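Local coordinates for hypothetical protein TM1012 (Thermotoga maritima, PDB 2FCL), which is of unknown function but probably transfers a nucleotidyl group, as a putative member of the nucleotidyltransferase superfamily related to aminoglycoside-2''-adenylyltransferases, at residues Gly40-Ser43 / Phe44-Gly48. Numbering follows the deposited sequence.
Sequences GSLS and FALQG. With EDO (1,2-ethanediol), chain D.
The ring of Phe44 lies flat over the Gly40 peptide, with Gly40 O 3.3 Å above the ring plane and over its centre. Gly40 CA sits over the ring as well, 4.2 Å from the centroid, in a CH-pi contact. The ring gets there because CG stands beside the backbone N of Phe44 (chi1 -57°), which turns it back toward Gly40. The same carbonyl oxygen accepts Phe44 N at 3.0 Å, so one residue both binds Gly40 O and covers it. An alanine in place of Phe44 would probably strip this cover from the Gly40 peptide and open a gap toward Leu142. The other flat group, the amide of Gln47, points NE2 at Ser43 OG (3.0 Å), which lies close to the amide plane; the bond is bent, 137° at the hydrogen. Leu140 O is a second acceptor for NE2, and the two together help to set the rotation of the amide. Elsewhere Leu42 CG meets Leu46 CD1 at 4.0 Å. Gly40 and Ser41 are consistent with the Gly-Ser signature of nucleotidyltransferases, which in relatives lies near the nucleotide phosphates; here an ethanediol, probably from the crystallisation liquor, gives Ser41 OG a weak hydrogen bond from its O1 (2.7 Å) and also bonds Asp57 N and His54 O. A Schellman motif closes the helix: Gly48, its C-prime residue at positive phi, returns its N to Ala45 O (3.0 Å). The segment comes just after strand 36-39, an outer strand of the mixed sheet, and Phe44 and Gln47 pack on helix 142-149, whose Glu145 accepts Gly40 N.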
loop_
_atom_site.group_PDB
_atom_site.type_symbol
_atom_site.label_atom_id
_atom_site.label_comp_id
_atom_site.label_asym_id
_atom_site.label_seq_id
_atom_site.Cartn_x
_atom_site.Cartn_y
_atom_site.Cartn_z
ATOM N N GLY A 40 1.795 1.748 -3.655
ATOM C CA GLY A 40 2.371 1.045 -4.787
ATOM C C GLY A 40 1.530 1.136 -6.032
ATOM O O GLY A 40 0.783 2.093 -6.240
ATOM N N SER A 41 1.660 0.145 -6.903
ATOM C CA SER A 41 1.131 0.266 -8.258
ATOM C C SER A 41 -0.369 0.596 -8.357
ATOM O O SER A 41 -0.774 1.399 -9.186
ATOM C CB SER A 41 1.482 -0.970 -9.093
ATOM O OG SER A 41 0.840 -2.139 -8.631
ATOM N N LEU A 42 -1.210 0.005 -7.514
ATOM C CA LEU A 42 -2.623 0.280 -7.606
ATOM C C LEU A 42 -2.902 1.723 -7.190
ATOM O O LEU A 42 -3.746 2.377 -7.771
ATOM C CB LEU A 42 -3.452 -0.708 -6.779
ATOM C CG LEU A 42 -4.968 -0.479 -6.829
ATOM C CD1 LEU A 42 -5.560 -0.533 -8.227
ATOM C CD2 LEU A 42 -5.660 -1.487 -5.928
ATOM N N SER A 43 -2.201 2.208 -6.178
ATOM C CA SER A 43 -2.346 3.600 -5.770
ATOM C C SER A 43 -1.955 4.537 -6.902
ATOM O O SER A 43 -2.646 5.517 -7.181
ATOM C CB SER A 43 -1.467 3.905 -4.580
ATOM O OG SER A 43 -1.491 5.288 -4.258
ATOM N N PHE A 44 -0.840 4.244 -7.556
ATOM C CA PHE A 44 -0.374 5.089 -8.640
ATOM C C PHE A 44 -1.434 5.113 -9.740
ATOM O O PHE A 44 -1.795 6.171 -10.244
ATOM C CB PHE A 44 0.954 4.570 -9.209
ATOM C CG PHE A 44 2.071 4.435 -8.208
ATOM C CD1 PHE A 44 2.084 5.103 -7.009
ATOM C CD2 PHE A 44 3.125 3.588 -8.494
ATOM C CE1 PHE A 44 3.124 4.966 -6.137
ATOM C CE2 PHE A 44 4.157 3.426 -7.608
ATOM C CZ PHE A 44 4.159 4.117 -6.427
ATOM N N ALA A 45 -1.941 3.940 -10.110
ATOM C CA ALA A 45 -2.955 3.856 -11.152
ATOM C C ALA A 45 -4.238 4.581 -10.775
ATOM O O ALA A 45 -4.826 5.295 -11.585
ATOM C CB ALA A 45 -3.233 2.404 -11.514
ATOM N N LEU A 46 -4.673 4.426 -9.529
ATOM C CA LEU A 46 -5.850 5.138 -9.051
ATOM C C LEU A 46 -5.690 6.639 -9.169
ATOM O O LEU A 46 -6.672 7.351 -9.357
ATOM C CB LEU A 46 -6.130 4.782 -7.593
ATOM C CG LEU A 46 -6.763 3.407 -7.369
ATOM C CD1 LEU A 46 -6.702 3.030 -5.906
ATOM C CD2 LEU A 46 -8.183 3.372 -7.886
ATOM N N GLN A 47 -4.460 7.114 -8.997
ATOM C CA GLN A 47 -4.150 8.539 -9.065
ATOM C C GLN A 47 -3.804 9.019 -10.462
ATOM O O GLN A 47 -3.475 10.181 -10.637
ATOM C CB GLN A 47 -3.030 8.873 -8.073
ATOM C CG GLN A 47 -3.458 8.596 -6.638
ATOM C CD GLN A 47 -2.477 9.078 -5.617
ATOM O OE1 GLN A 47 -2.333 10.279 -5.414
ATOM N NE2 GLN A 47 -1.758 8.149 -4.989
ATOM N N GLY A 48 -3.930 8.152 -11.459
ATOM C CA GLY A 48 -3.761 8.547 -12.853
ATOM C C GLY A 48 -2.461 8.177 -13.529
ATOM O O GLY A 48 -2.276 8.504 -14.704
HETATM C C1 EDO D . -0.399 -2.568 -6.210
HETATM O O1 EDO D . 0.897 -3.221 -6.116
HETATM C C2 EDO D . -0.581 -1.733 -4.958
HETATM O O2 EDO D . -1.781 -1.554 -4.259
#